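Putative glutathionylspermidine synthase (Methylobacillus flagellatus, PDB 3N6X) is a putative glutathionylspermidine synthase of the circularly permuted ATP-grasp family, and so probably an ATP-dependent ligase. Local coordinates at residues I23-Y27 / V74-S80; S168-M173 / L429-V433; F188-A194 / D468-K473. All coordinates share one frame; numbering follows the deposited sequence. Where two conformers were deposited one is given.

Interaction 1: residues I23-Y27 / V74-S80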
loop_
_atom_site.group_PDB
_atom_site.type_symbol
_atom_site.label_atom_id
_atom_site.label_comp_id
_atom_site.label_asym_id
_atom_site.label_seq_id
_atom_site.Cartn_x
_atom_site.Cartn_y
_atom_site.Cartn_z
ATOM N N ILE A 23 -13.323 15.142 -17.133
ATOM C CA ILE A 23 -13.589 14.637 -15.781
ATOM C C ILE A 23 -13.564 15.718 -14.694
ATOM O O ILE A 23 -14.280 15.599 -13.704
ATOM C CB ILE A 23 -12.683 13.410 -15.433
ATOM C CG1 ILE A 23 -13.279 12.601 -14.263
ATOM C CG2 ILE A 23 -11.218 13.828 -15.168
ATOM C CD1 ILE A 23 -12.905 11.257 -14.222
ATOM N N TYR A 24 -12.755 16.765 -14.881
ATOM C CA TYR A 24 -12.617 17.841 -13.900
ATOM C C TYR A 24 -13.468 19.104 -14.222
ATOM O O TYR A 24 -13.398 20.084 -13.476
ATOM C CB TYR A 24 -11.149 18.224 -13.759
ATOM C CG TYR A 24 -10.403 17.428 -12.716
ATOM C CD1 TYR A 24 -10.413 17.812 -11.377
ATOM C CD2 TYR A 24 -9.643 16.314 -13.070
ATOM C CE1 TYR A 24 -9.694 17.107 -10.414
ATOM C CE2 TYR A 24 -8.922 15.596 -12.114
ATOM C CZ TYR A 24 -8.960 15.990 -10.784
ATOM O OH TYR A 24 -8.252 15.295 -9.842
ATOM N N ALA A 25 -14.246 19.082 -15.335
ATOM C CA ALA A 25 -15.066 20.234 -15.770
ATOM C C ALA A 25 -16.054 20.664 -14.680
ATOM O O ALA A 25 -16.077 21.843 -14.296
ATOM C CB ALA A 25 -15.816 19.893 -17.056
ATOM N N GLU A 26 -16.817 19.689 -14.130
ATOM C CA GLU A 26 -17.784 19.927 -13.065
ATOM C C GLU A 26 -17.127 20.483 -11.794
ATOM O O GLU A 26 -17.729 21.325 -11.116
ATOM C CB GLU A 26 -18.585 18.657 -12.768
ATOM C CG GLU A 26 -19.873 18.909 -12.009
ATOM C CD GLU A 26 -20.930 19.689 -12.767
ATOM O OE1 GLU A 26 -21.329 19.236 -13.862
ATOM O OE2 GLU A 26 -21.374 20.742 -12.255
ATOM N N TYR A 27 -15.889 20.044 -11.484
ATOM C CA TYR A 27 -15.171 20.551 -10.309
ATOM C C TYR A 27 -14.753 22.001 -10.535
ATOM O O TYR A 27 -14.835 22.810 -9.613
ATOM C CB TYR A 27 -13.948 19.667 -9.958
ATOM C CG TYR A 27 -13.217 20.134 -8.714
ATOM C CD1 TYR A 27 -13.643 19.748 -7.447
ATOM C CD2 TYR A 27 -12.132 21.007 -8.801
ATOM C CE1 TYR A 27 -13.004 20.210 -6.297
ATOM C CE2 TYR A 27 -11.493 21.485 -7.656
ATOM C CZ TYR A 27 -11.928 21.077 -6.405
ATOM O OH TYR A 27 -11.308 21.536 -5.262
ATOM N N VAL A 74 -7.793 19.755 -0.510
ATOM C CA VAL A 74 -9.227 19.598 -0.808
ATOM C C VAL A 74 -9.552 19.337 -2.281
ATOM O O VAL A 74 -10.724 19.142 -2.618
ATOM C CB VAL A 74 -10.108 20.723 -0.181
ATOM C CG1 VAL A 74 -9.913 20.792 1.337
ATOM C CG2 VAL A 74 -9.827 22.080 -0.828
ATOM N N VAL A 75 -8.535 19.316 -3.160
ATOM C CA VAL A 75 -8.777 19.001 -4.573
ATOM C C VAL A 75 -8.687 17.480 -4.746
ATOM O O VAL A 75 -7.621 16.901 -4.511
ATOM C CB VAL A 75 -7.837 19.754 -5.543
ATOM C CG1 VAL A 75 -8.293 19.573 -6.993
ATOM C CG2 VAL A 75 -7.750 21.238 -5.183
ATOM N N PRO A 76 -9.819 16.791 -5.033
ATOM C CA PRO A 76 -9.766 15.329 -5.118
ATOM C C PRO A 76 -9.015 14.826 -6.341
ATOM O O PRO A 76 -8.912 15.524 -7.359
ATOM C CB PRO A 76 -11.240 14.926 -5.172
ATOM C CG PRO A 76 -11.921 16.095 -5.798
ATOM C CD PRO A 76 -11.183 17.301 -5.297
ATOM N N ARG A 77 -8.509 13.602 -6.246
ATOM C CA ARG A 77 -7.901 12.907 -7.360
ATOM C C ARG A 77 -9.048 12.116 -7.994
ATOM O O ARG A 77 -9.552 11.177 -7.384
ATOM C CB ARG A 77 -6.781 11.974 -6.836
ATOM C CG ARG A 77 -6.191 11.056 -7.872
ATOM C CD ARG A 77 -5.100 11.743 -8.653
ATOM N NE ARG A 77 -4.539 10.872 -9.679
ATOM C CZ ARG A 77 -3.576 9.982 -9.456
ATOM N NH1 ARG A 77 -3.085 9.815 -8.230
ATOM N NH2 ARG A 77 -3.111 9.235 -10.449
ATOM N N ILE A 78 -9.568 12.588 -9.132
ATOM C CA ILE A 78 -10.744 11.952 -9.757
ATOM C C ILE A 78 -10.338 10.976 -10.839
ATOM O O ILE A 78 -9.544 11.321 -11.700
ATOM C CB ILE A 78 -11.794 13.000 -10.273
ATOM C CG1 ILE A 78 -12.019 14.136 -9.239
ATOM C CG2 ILE A 78 -13.118 12.313 -10.636
ATOM C CD1 ILE A 78 -12.839 15.331 -9.755
ATOM N N LEU A 79 -10.896 9.748 -10.796
ATOM C CA LEU A 79 -10.649 8.708 -11.798
ATOM C C LEU A 79 -11.969 8.261 -12.376
ATOM O O LEU A 79 -12.933 8.103 -11.637
ATOM C CB LEU A 79 -9.905 7.499 -11.174
ATOM C CG LEU A 79 -8.549 7.800 -10.487
ATOM C CD1 LEU A 79 -8.111 6.639 -9.612
ATOM C CD2 LEU A 79 -7.462 8.133 -11.509
ATOM N N SER A 80 -12.036 8.081 -13.702
ATOM C CA SER A 80 -13.271 7.648 -14.360
ATOM C C SER A 80 -13.551 6.183 -14.106
ATOM O O SER A 80 -12.644 5.431 -13.731
ATOM C CB SER A 80 -13.208 7.926 -15.865
ATOM O OG SER A 80 -12.293 7.071 -16.533
#
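Tyr24 reaches with its phenol oxygen to the backbone of residues 76-78. Its OH donates to Pro76 O at 2.6 Å, approaching in the carbonyl plane on a lone pair, and accepts a hydrogen bond from Ile78 N at 3.1 Å with an N-H...O angle of 161°. Two bonds thus grip one hydroxyl and fix how far the ring extends. Ile78 completes the hold: its CD1 lies over one face of the Tyr24 ring, 4.0 Å from the centroid and offset toward the rim, a CH-pi contact that suits a long, branched apolar chain. The other branch of Ile78, CG2, meets Ile23 CG1 at 3.6 Å as the two isoleucine side chains run antiparallel alongside one another. In Ile23, CG1 stands anti to the backbone N (chi1 -160°), which carries CD1 on to the peptide between Leu79 and Ser80. Residues 77-79 form a short edge strand running parallel to strand 464-471, with which Arg77 and Leu79 make backbone hydrogen bonds; the Tyr24 hydroxyl serves polar groups on the strand's other edge. Tyr27, in the first turn of helix 25-33, has its ring swung anti to the backbone N (chi1 -178°) and stands roughly perpendicular to Val75. Its CE2 touches Val75 CG1 at 3.8 Å, while CE1 rests 3.6 Å from Pro76 CD. Tyr27 OH is buried here with no hydrogen-bonding partner in the model, so this tyrosine contributes mainly its ring. Arg77, whose CB points away from residues 23-27, pairs with Glu12 in a salt bridge.

Interaction 2: residues S168-M173 / L429-V433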
loop_
_atom_site.group_PDB
_atom_site.type_symbol
_atom_site.label_atom_id
_atom_site.label_comp_id
_atom_site.label_asym_id
_atom_site.label_seq_id
_atom_site.Cartn_x
_atom_site.Cartn_y
_atom_site.Cartn_z
ATOM N N SER A 168 -0.763 -0.692 5.128
ATOM C CA SER A 168 -1.492 0.320 5.893
ATOM C C SER A 168 -1.907 1.506 5.031
ATOM O O SER A 168 -1.459 1.629 3.892
ATOM C CB SER A 168 -0.646 0.794 7.071
ATOM O OG SER A 168 0.592 1.322 6.620
ATOM N N GLY A 169 -2.770 2.369 5.583
ATOM C CA GLY A 169 -3.211 3.582 4.906
ATOM C C GLY A 169 -4.710 3.701 4.706
ATOM O O GLY A 169 -5.183 4.782 4.358
ATOM N N VAL A 170 -5.485 2.596 4.928
ATOM C CA VAL A 170 -6.942 2.630 4.732
ATOM C C VAL A 170 -7.642 3.661 5.603
ATOM O O VAL A 170 -8.620 4.263 5.150
ATOM C CB VAL A 170 -7.657 1.251 4.757
ATOM C CG1 VAL A 170 -6.900 0.221 3.940
ATOM C CG2 VAL A 170 -7.870 0.760 6.169
ATOM N N SER A 171 -7.122 3.910 6.837
ATOM C CA SER A 171 -7.715 4.907 7.746
ATOM C C SER A 171 -7.690 6.306 7.131
ATOM O O SER A 171 -8.684 7.018 7.217
ATOM C CB SER A 171 -7.035 4.886 9.115
ATOM O OG SER A 171 -5.670 5.265 9.026
ATOM N N TYR A 172 -6.605 6.654 6.410
ATOM C CA TYR A 172 -6.528 7.936 5.713
ATOM C C TYR A 172 -7.510 7.963 4.528
ATOM O O TYR A 172 -8.165 8.971 4.300
ATOM C CB TYR A 172 -5.103 8.218 5.236
ATOM C CG TYR A 172 -4.128 8.504 6.354
ATOM C CD1 TYR A 172 -4.136 9.725 7.020
ATOM C CD2 TYR A 172 -3.141 7.584 6.695
ATOM C CE1 TYR A 172 -3.232 9.997 8.051
ATOM C CE2 TYR A 172 -2.230 7.845 7.720
ATOM C CZ TYR A 172 -2.284 9.052 8.400
ATOM O OH TYR A 172 -1.384 9.315 9.409
HETATM N N MSE A 173 -7.670 6.832 3.834
HETATM C CA MSE A 173 -8.612 6.730 2.717
HETATM C C MSE A 173 -10.052 6.950 3.223
HETATM O O MSE A 173 -10.806 7.728 2.631
HETATM C CB MSE A 173 -8.484 5.348 2.020
HETATM C CG MSE A 173 -9.591 5.079 0.987
HETATM SE SE MSE A 173 -9.514 3.297 0.210
HETATM C CE MSE A 173 -10.694 2.382 1.420
ATOM N N LEU A 429 -0.733 6.784 -5.987
ATOM C CA LEU A 429 -1.987 6.142 -5.637
ATOM C C LEU A 429 -1.776 4.765 -5.000
ATOM O O LEU A 429 -1.063 3.928 -5.562
ATOM C CB LEU A 429 -2.812 6.002 -6.937
ATOM C CG LEU A 429 -4.314 5.867 -6.784
ATOM C CD1 LEU A 429 -4.952 7.205 -6.387
ATOM C CD2 LEU A 429 -4.936 5.349 -8.060
ATOM N N ARG A 430 -2.426 4.510 -3.858
ATOM C CA ARG A 430 -2.371 3.193 -3.233
ATOM C C ARG A 430 -3.763 2.549 -3.029
ATOM O O ARG A 430 -4.382 2.739 -1.985
ATOM C CB ARG A 430 -1.557 3.195 -1.921
ATOM C CG ARG A 430 -1.331 1.769 -1.367
ATOM C CD ARG A 430 -0.833 1.748 0.066
ATOM N NE ARG A 430 0.630 1.782 0.132
ATOM C CZ ARG A 430 1.336 1.436 1.204
ATOM N NH1 ARG A 430 0.724 1.012 2.303
ATOM N NH2 ARG A 430 2.659 1.509 1.184
ATOM N N PRO A 431 -4.250 1.733 -3.988
ATOM C CA PRO A 431 -5.469 0.962 -3.723
ATOM C C PRO A 431 -5.130 -0.305 -2.905
ATOM O O PRO A 431 -3.953 -0.665 -2.774
ATOM C CB PRO A 431 -5.986 0.626 -5.123
ATOM C CG PRO A 431 -4.775 0.616 -5.996
ATOM C CD PRO A 431 -3.670 1.399 -5.307
ATOM N N PHE A 432 -6.151 -0.966 -2.346
ATOM C CA PHE A 432 -5.954 -2.125 -1.488
ATOM C C PHE A 432 -6.686 -3.324 -2.047
ATOM O O PHE A 432 -7.906 -3.323 -2.099
ATOM C CB PHE A 432 -6.427 -1.815 -0.049
ATOM C CG PHE A 432 -5.663 -0.687 0.615
ATOM C CD1 PHE A 432 -6.015 0.645 0.388
ATOM C CD2 PHE A 432 -4.566 -0.952 1.432
ATOM C CE1 PHE A 432 -5.283 1.687 0.965
ATOM C CE2 PHE A 432 -3.838 0.093 2.014
ATOM C CZ PHE A 432 -4.199 1.404 1.776
ATOM N N VAL A 433 -5.951 -4.332 -2.491
ATOM C CA VAL A 433 -6.564 -5.516 -3.068
ATOM C C VAL A 433 -6.898 -6.504 -1.962
ATOM O O VAL A 433 -6.019 -6.870 -1.167
ATOM C CB VAL A 433 -5.683 -6.157 -4.176
ATOM C CG1 VAL A 433 -6.360 -7.385 -4.762
ATOM C CG2 VAL A 433 -5.361 -5.151 -5.273
HETATM O O HOH W 1 2.356 -0.169 4.972
#
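Val170 faces Phe432 with their CA atoms 7.9 Å apart, at the place where the backbone of residues 168-173 turns into helix 170-183 beside strand 423-435. Gly169, the N-cap residue, has a positive phi; at its backbone angles a CB would be jammed against the carbonyl O of Ser168, and it would also lie tight on Phe432 CZ. The ring of Phe432 carries most of the contact. Val170 CG1 sits over the centre of one ring face, 3.4 Å from the centroid and only 2° off the normal, a CH-pi contact made because CG1 lies anti to the carbonyl carbon (chi1 -45°). At the ring edge, close to its plane, Ser168 O is 3.4 Å from CE2. The selenium of Met173, a selenomethionine, approaches the ring obliquely, 4.4 Å from CD1. A leucine in place of Phe432 would probably leave Val170 CG1 without its flat partner and open a gap beside Gly169. Arg430 NH1 also reaches Ser168 O, at 2.8 Å, but the N-H...O angle of 124° makes this bond weak. Water 1 links the same two residues, hydrogen-bonded to Ser168 OG and weakly to NH1. The long, bent arginine chain suits this bridging, and its NE forms a salt bridge with Asp148; a sulfate ion lies near the side chain. Around the contact, Tyr199 of helix 199-209 packs on Val170, Met173 and Phe432, Ile238 of helix 232-242 meets Val170, and Leu429 and Val433 bond through their backbones to strand 144-151.

Interaction 3: residues F188-A194 / D468-K473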
loop_
_atom_site.group_PDB
_atom_site.type_symbol
_atom_site.label_atom_id
_atom_site.label_comp_id
_atom_site.label_asym_id
_atom_site.label_seq_id
_atom_site.Cartn_x
_atom_site.Cartn_y
_atom_site.Cartn_z
ATOM N N PHE A 188 -20.545 16.280 -3.969
ATOM C CA PHE A 188 -20.911 14.876 -4.128
ATOM C C PHE A 188 -22.244 14.710 -4.860
ATOM O O PHE A 188 -22.572 13.604 -5.312
ATOM C CB PHE A 188 -20.903 14.155 -2.770
ATOM C CG PHE A 188 -19.501 13.918 -2.258
ATOM C CD1 PHE A 188 -18.809 14.924 -1.582
ATOM C CD2 PHE A 188 -18.841 12.720 -2.513
ATOM C CE1 PHE A 188 -17.498 14.717 -1.138
ATOM C CE2 PHE A 188 -17.532 12.514 -2.065
ATOM C CZ PHE A 188 -16.873 13.506 -1.372
ATOM N N ARG A 189 -23.006 15.813 -4.995
ATOM C CA ARG A 189 -24.262 15.816 -5.741
ATOM C C ARG A 189 -23.930 15.939 -7.239
ATOM O O ARG A 189 -24.597 15.322 -8.070
ATOM C CB ARG A 189 -25.160 16.985 -5.272
ATOM C CG ARG A 189 -26.589 16.971 -5.841
ATOM C CD ARG A 189 -27.392 18.194 -5.386
ATOM N NE ARG A 189 -26.758 19.445 -5.809
ATOM C CZ ARG A 189 -26.408 20.424 -4.981
ATOM N NH1 ARG A 189 -26.686 20.340 -3.687
ATOM N NH2 ARG A 189 -25.802 21.509 -5.447
ATOM N N ARG A 190 -22.862 16.707 -7.569
ATOM C CA ARG A 190 -22.402 16.957 -8.948
ATOM C C ARG A 190 -21.606 15.803 -9.568
ATOM O O ARG A 190 -21.545 15.710 -10.793
ATOM C CB ARG A 190 -21.593 18.258 -9.024
ATOM C CG ARG A 190 -22.356 19.482 -8.504
ATOM C CD ARG A 190 -21.464 20.697 -8.369
ATOM N NE ARG A 190 -21.389 21.438 -9.626
ATOM C CZ ARG A 190 -21.560 22.749 -9.728
ATOM N NH1 ARG A 190 -21.799 23.482 -8.647
ATOM N NH2 ARG A 190 -21.485 23.342 -10.911
ATOM N N TYR A 191 -20.971 14.939 -8.732
ATOM C CA TYR A 191 -20.197 13.786 -9.215
ATOM C C TYR A 191 -20.779 12.459 -8.715
ATOM O O TYR A 191 -21.107 12.338 -7.525
ATOM C CB TYR A 191 -18.736 13.886 -8.780
ATOM C CG TYR A 191 -17.890 14.794 -9.636
ATOM C CD1 TYR A 191 -17.227 14.307 -10.759
ATOM C CD2 TYR A 191 -17.662 16.118 -9.267
ATOM C CE1 TYR A 191 -16.409 15.128 -11.528
ATOM C CE2 TYR A 191 -16.830 16.946 -10.019
ATOM C CZ TYR A 191 -16.206 16.446 -11.152
ATOM O OH TYR A 191 -15.386 17.257 -11.898
ATOM N N PRO A 192 -20.840 11.417 -9.592
ATOM C CA PRO A 192 -21.304 10.096 -9.128
ATOM C C PRO A 192 -20.152 9.314 -8.459
ATOM O O PRO A 192 -19.616 8.363 -9.044
ATOM C CB PRO A 192 -21.786 9.427 -10.421
ATOM C CG PRO A 192 -20.942 10.029 -11.500
ATOM C CD PRO A 192 -20.447 11.384 -11.021
ATOM N N VAL A 193 -19.757 9.734 -7.234
ATOM C CA VAL A 193 -18.628 9.143 -6.510
ATOM C C VAL A 193 -18.999 7.810 -5.860
ATOM O O VAL A 193 -19.967 7.746 -5.104
ATOM C CB VAL A 193 -17.991 10.143 -5.497
ATOM C CG1 VAL A 193 -16.741 9.547 -4.833
ATOM C CG2 VAL A 193 -17.663 11.471 -6.172
ATOM N N ALA A 194 -18.233 6.735 -6.173
ATOM C CA ALA A 194 -18.459 5.412 -5.575
ATOM C C ALA A 194 -18.073 5.434 -4.083
ATOM O O ALA A 194 -17.102 6.096 -3.716
ATOM C CB ALA A 194 -17.650 4.356 -6.308
ATOM N N ASP A 468 -8.304 13.075 -1.239
ATOM C CA ASP A 468 -9.365 12.083 -1.365
ATOM C C ASP A 468 -9.299 11.572 -2.803
ATOM O O ASP A 468 -8.981 12.347 -3.703
ATOM C CB ASP A 468 -10.737 12.744 -1.102
ATOM C CG ASP A 468 -11.933 11.801 -1.088
ATOM O OD1 ASP A 468 -11.721 10.562 -1.131
ATOM O OD2 ASP A 468 -13.076 12.298 -1.024
ATOM N N THR A 469 -9.546 10.279 -3.021
ATOM C CA THR A 469 -9.561 9.708 -4.375
ATOM C C THR A 469 -10.982 9.342 -4.733
ATOM O O THR A 469 -11.607 8.513 -4.051
ATOM C CB THR A 469 -8.606 8.487 -4.493
ATOM O OG1 THR A 469 -7.316 8.852 -4.026
ATOM C CG2 THR A 469 -8.506 7.951 -5.926
ATOM N N TRP A 470 -11.499 9.956 -5.799
ATOM C CA TRP A 470 -12.858 9.710 -6.263
ATOM C C TRP A 470 -12.867 8.748 -7.431
ATOM O O TRP A 470 -12.215 9.002 -8.442
ATOM C CB TRP A 470 -13.516 11.021 -6.700
ATOM C CG TRP A 470 -13.819 11.995 -5.596
ATOM C CD1 TRP A 470 -13.584 11.838 -4.259
ATOM C CD2 TRP A 470 -14.448 13.272 -5.747
ATOM N NE1 TRP A 470 -13.999 12.955 -3.571
ATOM C CE2 TRP A 470 -14.536 13.851 -4.461
ATOM C CE3 TRP A 470 -14.947 13.990 -6.854
ATOM C CZ2 TRP A 470 -15.122 15.105 -4.246
ATOM C CZ3 TRP A 470 -15.505 15.240 -6.642
ATOM C CH2 TRP A 470 -15.597 15.783 -5.351
ATOM N N ILE A 471 -13.609 7.647 -7.306
ATOM C CA ILE A 471 -13.817 6.729 -8.413
ATOM C C ILE A 471 -15.252 6.919 -8.859
ATOM O O ILE A 471 -16.178 6.766 -8.052
ATOM C CB ILE A 471 -13.457 5.239 -8.064
ATOM C CG1 ILE A 471 -11.915 5.006 -8.122
ATOM C CG2 ILE A 471 -14.141 4.270 -9.032
ATOM C CD1 ILE A 471 -11.075 5.583 -7.009
ATOM N N LEU A 472 -15.439 7.369 -10.103
ATOM C CA LEU A 472 -16.776 7.628 -10.642
ATOM C C LEU A 472 -17.501 6.348 -10.989
ATOM O O LEU A 472 -16.877 5.400 -11.468
ATOM C CB LEU A 472 -16.719 8.583 -11.845
ATOM C CG LEU A 472 -16.073 9.957 -11.579
ATOM C CD1 LEU A 472 -16.397 10.924 -12.696
ATOM C CD2 LEU A 472 -16.508 10.544 -10.191
ATOM N N LYS A 473 -18.814 6.289 -10.672
ATOM C CA LYS A 473 -19.649 5.093 -10.889
ATOM C C LYS A 473 -19.903 4.780 -12.369
ATOM O O LYS A 473 -20.041 5.687 -13.181
ATOM C CB LYS A 473 -20.970 5.200 -10.118
ATOM C CG LYS A 473 -20.814 4.967 -8.626
ATOM C CD LYS A 473 -22.151 5.028 -7.904
ATOM C CE LYS A 473 -22.331 6.315 -7.142
ATOM N NZ LYS A 473 -23.647 6.371 -6.464
HETATM O O HOH W 2 -14.553 6.617 -4.620
#
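Trp470 meets Val193 over one face of its indole, where CG2 lies 4.1 Å from the centroid of the five-membered ring in a CH-pi contact. Val193 CG1 stands opposite the backbone N (chi1 -175°) and CG2 opposite the carbonyl carbon, which lets both methyls reach the indole. At the indole edge, Tyr191 CD2 comes within 3.5 Å of CZ3, and Trp470 CE3 in turn lies over a face of the tyrosine ring, toward its rim; the planes are tilted by 59°. Leu472 CD1 lies in plane at the tyrosine's edge. Trp470 CZ2 lies over a face of Phe188, 3.7 Å from Phe188 CZ, with Asp468 OD2 at that ring's edge. In this aromatic cluster the indole is broad enough to meet Val193 on a face while Tyr191 and Phe188 meet its six-membered ring. Trp470 NE1 donates 2.8 Å to Asp468 OD2, fixing the ring's rotation; Arg177 gives OD2 a salt-bridge partner. Beyond strand 464-471, Val193 and Leu472 form a single antiparallel bridge, a non-hydrogen-bonded pair flanked by Lys473 N to Pro192 O and Ala194 N to Ile471 O, each 2.8 Å. Pro192 centres an inverse gamma turn. Water 2 accepts a hydrogen bond from Ile471 N and donates one to Ala194 O. Tyr191 OH bonds to Ile23 O and Tyr27 N.

All three contacts reach the same mixed sheet, to which strands 77-79, 423-435 and 464-471 belong. Interactions 1 and 3, centres about 8 Å apart, share the neighbouring parallel strands 77-79 and 464-471, and are joined by the Glu26-Arg190 salt bridge. Interaction 2 lies close to the centre of the molecule, about 6 Å from it, against about 22 Å for the other two; its centre is about 19 Å from that of interaction 1 and 17 Å from that of interaction 3, and Leu429 packs toward both. Along the chain, interaction 1 closes first, and then interactions 2 and 3 alternate: the consecutive helices 170-183 and 185-190 meet strands more than 250 residues later. The sheet thus unites distant parts of this ATP-grasp-family chain.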